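Local coordinates for biphenyl-2,3-diol 1,2-dioxygenase III-related protein (Vibrio cholerae, PDB 3EY8) that is of unproven function but binds calcium and is probably related to ring-cleaving dioxygenases of the vicinal oxygen chelate superfamily, at residues F27-V31 and Y90-V96; L84-M88 and I112-Y116. The protein carries 9 engineered substitutions. All blocks are in the same frame, centred on the assembly; numbering follows the deposited sequence.

Contact 1: F27-V31 and Y90-V96; sequences FYEKV and YVENQGV. Engineered in segment 90-96: Tyr-90 (natural residue His).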
loop_
_atom_site.group_PDB
_atom_site.type_symbol
_atom_site.label_atom_id
_atom_site.label_comp_id
_atom_site.label_asym_id
_atom_site.label_seq_id
_atom_site.Cartn_x
_atom_site.Cartn_y
_atom_site.Cartn_z
ATOM N N PHE B 27 6.360 10.205 14.178
ATOM C CA PHE B 27 6.423 8.764 14.399
ATOM C C PHE B 27 7.200 8.028 13.309
ATOM O O PHE B 27 8.140 7.285 13.598
ATOM C CB PHE B 27 5.011 8.186 14.525
ATOM C CG PHE B 27 4.983 6.706 14.785
ATOM C CD1 PHE B 27 4.988 5.806 13.731
ATOM C CD2 PHE B 27 4.953 6.218 16.087
ATOM C CE1 PHE B 27 4.962 4.434 13.966
ATOM C CE2 PHE B 27 4.926 4.861 16.327
ATOM C CZ PHE B 27 4.925 3.967 15.268
ATOM N N TYR B 28 6.809 8.219 12.056
ATOM C CA TYR B 28 7.457 7.494 10.966
ATOM C C TYR B 28 8.929 7.877 10.781
ATOM O O TYR B 28 9.745 7.040 10.386
ATOM C CB TYR B 28 6.663 7.629 9.664
ATOM C CG TYR B 28 5.471 6.699 9.636
ATOM C CD1 TYR B 28 4.240 7.099 10.145
ATOM C CD2 TYR B 28 5.591 5.409 9.142
ATOM C CE1 TYR B 28 3.147 6.242 10.131
ATOM C CE2 TYR B 28 4.511 4.544 9.134
ATOM C CZ TYR B 28 3.293 4.968 9.629
ATOM O OH TYR B 28 2.227 4.107 9.614
ATOM N N GLU B 29 9.271 9.130 11.075
ATOM C CA GLU B 29 10.672 9.537 11.028
ATOM C C GLU B 29 11.471 8.871 12.144
ATOM O O GLU B 29 12.525 8.289 11.897
ATOM C CB GLU B 29 10.821 11.068 11.078
ATOM C CG GLU B 29 10.407 11.756 9.777
ATOM C CD GLU B 29 11.058 13.115 9.570
ATOM O OE1 GLU B 29 11.188 13.886 10.545
ATOM O OE2 GLU B 29 11.436 13.416 8.418
ATOM N N LYS B 30 10.957 8.940 13.366
ATOM C CA LYS B 30 11.676 8.438 14.534
ATOM C C LYS B 30 11.715 6.915 14.587
ATOM O O LYS B 30 12.733 6.323 14.950
ATOM C CB LYS B 30 11.061 9.006 15.815
ATOM C CG LYS B 30 11.576 8.368 17.091
ATOM C CD LYS B 30 11.059 9.093 18.322
ATOM C CE LYS B 30 11.563 8.434 19.600
ATOM N NZ LYS B 30 11.479 9.346 20.773
ATOM N N VAL B 31 10.611 6.276 14.211
ATOM C CA VAL B 31 10.489 4.834 14.381
ATOM C C VAL B 31 10.973 4.047 13.164
ATOM O O VAL B 31 11.636 3.026 13.314
ATOM C CB VAL B 31 9.041 4.439 14.760
ATOM C CG1 VAL B 31 8.908 2.929 14.922
ATOM C CG2 VAL B 31 8.634 5.141 16.047
ATOM N N TYR B 90 15.628 -1.347 18.147
ATOM C CA TYR B 90 15.493 0.072 17.852
ATOM C C TYR B 90 14.065 0.555 18.072
ATOM O O TYR B 90 13.829 1.576 18.720
ATOM C CB TYR B 90 15.923 0.379 16.411
ATOM C CG TYR B 90 15.762 1.842 16.069
ATOM C CD1 TYR B 90 16.782 2.749 16.326
ATOM C CD2 TYR B 90 14.575 2.327 15.526
ATOM C CE1 TYR B 90 16.636 4.088 16.033
ATOM C CE2 TYR B 90 14.419 3.670 15.233
ATOM C CZ TYR B 90 15.458 4.546 15.488
ATOM O OH TYR B 90 15.323 5.889 15.207
ATOM N N VAL B 91 13.105 -0.176 17.515
ATOM C CA VAL B 91 11.717 0.223 17.637
ATOM C C VAL B 91 11.287 0.249 19.108
ATOM O O VAL B 91 10.695 1.223 19.571
ATOM C CB VAL B 91 10.800 -0.683 16.799
ATOM C CG1 VAL B 91 9.341 -0.395 17.118
ATOM C CG2 VAL B 91 11.080 -0.465 15.312
ATOM N N GLU B 92 11.592 -0.814 19.845
ATOM C CA GLU B 92 11.297 -0.837 21.276
ATOM C C GLU B 92 11.967 0.314 22.017
ATOM O O GLU B 92 11.400 0.872 22.955
ATOM C CB GLU B 92 11.733 -2.160 21.904
ATOM C CG GLU B 92 10.774 -3.294 21.657
ATOM C CD GLU B 92 10.958 -4.423 22.648
ATOM O OE1 GLU B 92 12.069 -4.560 23.202
ATOM O OE2 GLU B 92 9.988 -5.173 22.868
ATOM N N ASN B 93 13.177 0.663 21.595
ATOM C CA ASN B 93 13.914 1.754 22.219
ATOM C C ASN B 93 13.263 3.116 21.995
ATOM O O ASN B 93 13.603 4.086 22.664
ATOM C CB ASN B 93 15.363 1.769 21.739
ATOM C CG ASN B 93 16.206 0.691 22.395
ATOM O OD1 ASN B 93 15.714 -0.082 23.218
ATOM N ND2 ASN B 93 17.483 0.633 22.031
ATOM N N GLN B 94 12.325 3.189 21.055
ATOM C CA GLN B 94 11.571 4.423 20.855
ATOM C C GLN B 94 10.309 4.428 21.718
ATOM O O GLN B 94 9.525 5.374 21.682
ATOM C CB GLN B 94 11.229 4.635 19.375
ATOM C CG GLN B 94 12.408 4.417 18.440
ATOM C CD GLN B 94 13.669 5.129 18.904
ATOM O OE1 GLN B 94 13.669 6.341 19.128
ATOM N NE2 GLN B 94 14.755 4.377 19.041
ATOM N N GLY B 95 10.124 3.371 22.504
ATOM C CA GLY B 95 8.999 3.290 23.423
ATOM C C GLY B 95 7.789 2.626 22.798
ATOM O O GLY B 95 6.684 2.670 23.342
ATOM N N VAL B 96 8.006 1.999 21.648
ATOM C CA VAL B 96 6.933 1.354 20.897
ATOM C C VAL B 96 6.759 -0.110 21.280
ATOM O O VAL B 96 7.730 -0.862 21.373
ATOM C CB VAL B 96 7.174 1.480 19.376
ATOM C CG1 VAL B 96 6.193 0.613 18.588
ATOM C CG2 VAL B 96 7.054 2.934 18.953
#

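Contact 2: L84-M88 and I112-Y116; sequences LSDAM and ITSFY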
loop_
_atom_site.group_PDB
_atom_site.type_symbol
_atom_site.label_atom_id
_atom_site.label_comp_id
_atom_site.label_asym_id
_atom_site.label_seq_id
_atom_site.Cartn_x
_atom_site.Cartn_y
_atom_site.Cartn_z
ATOM N N LEU B 84 17.145 -7.895 11.657
ATOM C CA LEU B 84 15.815 -7.758 12.257
ATOM C C LEU B 84 15.871 -7.602 13.772
ATOM O O LEU B 84 15.097 -6.842 14.339
ATOM C CB LEU B 84 14.873 -8.905 11.872
ATOM C CG LEU B 84 13.391 -8.547 12.063
ATOM C CD1 LEU B 84 12.937 -7.573 10.987
ATOM C CD2 LEU B 84 12.501 -9.792 12.056
ATOM N N SER B 85 16.774 -8.315 14.439
ATOM C CA SER B 85 16.872 -8.144 15.885
ATOM C C SER B 85 17.288 -6.718 16.259
ATOM O O SER B 85 16.795 -6.163 17.242
ATOM C CB SER B 85 17.786 -9.196 16.530
ATOM O OG SER B 85 19.083 -9.182 15.973
ATOM N N ASP B 86 18.177 -6.116 15.470
ATOM C CA ASP B 86 18.543 -4.719 15.681
ATOM C C ASP B 86 17.338 -3.812 15.441
ATOM O O ASP B 86 17.134 -2.840 16.164
ATOM C CB ASP B 86 19.683 -4.292 14.747
ATOM C CG ASP B 86 21.024 -4.862 15.154
ATOM O OD1 ASP B 86 21.066 -5.711 16.067
ATOM O OD2 ASP B 86 22.040 -4.458 14.551
ATOM N N ALA B 87 16.554 -4.123 14.407
ATOM C CA ALA B 87 15.384 -3.319 14.065
ATOM C C ALA B 87 14.378 -3.335 15.202
ATOM O O ALA B 87 13.823 -2.300 15.569
ATOM C CB ALA B 87 14.724 -3.841 12.789
HETATM N N MSE B 88 14.129 -4.524 15.747
HETATM C CA MSE B 88 13.211 -4.667 16.876
HETATM C C MSE B 88 13.698 -3.902 18.097
HETATM O O MSE B 88 12.928 -3.197 18.747
HETATM C CB MSE B 88 13.002 -6.142 17.236
HETATM C CG MSE B 88 11.741 -6.750 16.644
HETATM SE SE MSE B 88 11.309 -8.526 17.349
HETATM C CE MSE B 88 12.938 -9.437 16.781
ATOM N N ILE B 112 9.690 -14.565 4.678
ATOM C CA ILE B 112 10.233 -13.433 5.412
ATOM C C ILE B 112 10.078 -13.679 6.900
ATOM O O ILE B 112 9.336 -14.566 7.320
ATOM C CB ILE B 112 9.514 -12.117 5.064
ATOM C CG1 ILE B 112 8.034 -12.210 5.439
ATOM C CG2 ILE B 112 9.709 -11.772 3.590
ATOM C CD1 ILE B 112 7.228 -10.949 5.120
ATOM N N THR B 113 10.795 -12.893 7.693
ATOM C CA THR B 113 10.602 -12.870 9.132
ATOM C C THR B 113 10.108 -11.477 9.527
ATOM O O THR B 113 10.664 -10.474 9.071
ATOM C CB THR B 113 11.907 -13.206 9.864
ATOM O OG1 THR B 113 12.408 -14.461 9.375
ATOM C CG2 THR B 113 11.670 -13.307 11.355
ATOM N N SER B 114 9.067 -11.419 10.362
ATOM C CA SER B 114 8.355 -10.165 10.622
ATOM C C SER B 114 8.229 -9.850 12.112
ATOM O O SER B 114 8.262 -10.749 12.949
ATOM C CB SER B 114 6.934 -10.234 10.029
ATOM O OG SER B 114 6.936 -10.406 8.626
ATOM N N PHE B 115 8.075 -8.565 12.430
ATOM C CA PHE B 115 7.537 -8.154 13.722
ATOM C C PHE B 115 6.490 -7.061 13.498
ATOM O O PHE B 115 6.443 -6.467 12.425
ATOM C CB PHE B 115 8.629 -7.755 14.736
ATOM C CG PHE B 115 9.362 -6.468 14.420
ATOM C CD1 PHE B 115 8.989 -5.270 15.020
ATOM C CD2 PHE B 115 10.465 -6.466 13.577
ATOM C CE1 PHE B 115 9.684 -4.094 14.761
ATOM C CE2 PHE B 115 11.159 -5.293 13.315
ATOM C CZ PHE B 115 10.766 -4.107 13.910
ATOM N N TYR B 116 5.636 -6.828 14.491
ATOM C CA TYR B 116 4.455 -5.988 14.309
ATOM C C TYR B 116 4.312 -4.940 15.399
ATOM O O TYR B 116 4.633 -5.183 16.560
ATOM C CB TYR B 116 3.181 -6.839 14.353
ATOM C CG TYR B 116 3.041 -7.876 13.266
ATOM C CD1 TYR B 116 3.631 -9.123 13.398
ATOM C CD2 TYR B 116 2.290 -7.620 12.129
ATOM C CE1 TYR B 116 3.497 -10.080 12.421
ATOM C CE2 TYR B 116 2.153 -8.571 11.140
ATOM C CZ TYR B 116 2.760 -9.801 11.297
ATOM O OH TYR B 116 2.627 -10.766 10.326
#

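Contact 1: F27-V31 and Y90-V96
Helix 21-32 meets the C-terminal end of helix 84-93 here, and side chains make most of the contact. Val-31 is the main apolar residue. Its CG1 lies 4.0 Å from Val-91 CG1, and its CG2 lies 4.0 Å from Val-96 CG2. The Val-31 and Val-91 CA atoms are 5.8 Å apart, so the two helices come close at this point. Phe-27, one turn before Val-31, has chi1 in the t well. Its CB leaves the helix sideways, yet the ring swings across until CE2 is 3.9 Å from Val-96 CG2.

Beside these apolar contacts, Lys-30, Tyr-90 and Gln-94 make a polar part. Tyr-90 is an engineered residue, His in the natural sequence. Its chi1 is t, and its ring extends to helix 21-32, where OH donates a 2.6 Å hydrogen bond to Lys-30 O. Gln-94 curls back with chi1 and chi2 both m. This conformation lets Gln-94 NE2 donate a 3.0 Å hydrogen bond to Tyr-90 O and leaves Gln-94 OE1 3.0 Å from Lys-30 CE. The Lys-30 side chain is fully extended, with all four chi angles t, and it runs past Gln-94 at the exposed border.

Gly-95 has a positive phi of 91° and ends the helix in a Schellman motif. The turn brings Val-96 back toward Val-31. Phe-117 of strand 110-118 touches Phe-27, Val-31 and Val-96 and joins them to the sheet. The contact is helix-to-helix packing between the two βαβββ modules of the vicinal oxygen chelate fold.

Contact 2: L84-M88 and I112-Y116
Strand 112-116 carries helix 84-93 on one face. The short segments run nearly parallel, at 7°, with their axes 9.7 Å apart at closest approach. At the start of the strand segment, Ile-112 makes no contact with the helix segment. It packs on His-13 of the second subunit, a residue at which calcium is seen to bind in this protein.

Thr-113 points toward the helix. Its CG2 lies 3.7 Å from Leu-84 CD2, and the same Leu-84 CD2 lies 3.6 Å from Thr-113 O. Leu-84 thus covers both the side chain and the backbone of the strand.

Ser-114 points away from the helix. Its OG is hydrogen-bonded to Ser-128 OG and Glu-126 OE2. Glu-126 is another calcium-binding residue, although no calcium is bound to this chain in the model.

Phe-115 points back to the helix and gives up the largest area in the contact. Leu-84 CD1 is at the ring edge, 3.7 Å from Phe-115 CE2. Ala-87 CB is 3.9 Å from that same Phe-115 CE2. Met-88, a selenomethionine, lays its CG over the ring face, 3.3 Å from the Phe-115 centroid in a CH-pi contact. Met-88 SE makes an oblique Met-aromatic contact, 4.7 Å from the centroid of the Phe-115 ring.

Tyr-116 turns to the far side of the sheet, where its OH is hydrogen-bonded to Arg-105 NE. The alternation puts Thr-113 and Phe-115 under the helix and Ser-114 and Tyr-116 on the other face, the one with Glu-126. This is the layout of a βαβββ module in the vicinal oxygen chelate fold.

Overall arrangement
From the N terminus, strand 10-18 leads into helix 21-32, which holds residues 27-31. The chain then completes the first four-stranded sheet and enters the second with strand 75-79. Helix 84-93 follows. Its first half, 84-88, later meets residues 112-116 in contact 2. Its last residues, 90-93, begin segment 90-96, which closes contact 1 over a loop of 58 residues. Contact 2 closes a shorter loop of 23 residues. The two contacts cross, because 84-88 lies between 27-31 and 90-96 while 112-116 follows both. Contact 1 joins the two modules, and contact 2 packs the helix on the sheet of its own module. They meet where Val-91 CG2 lies 3.9 Å from Phe-115 CZ.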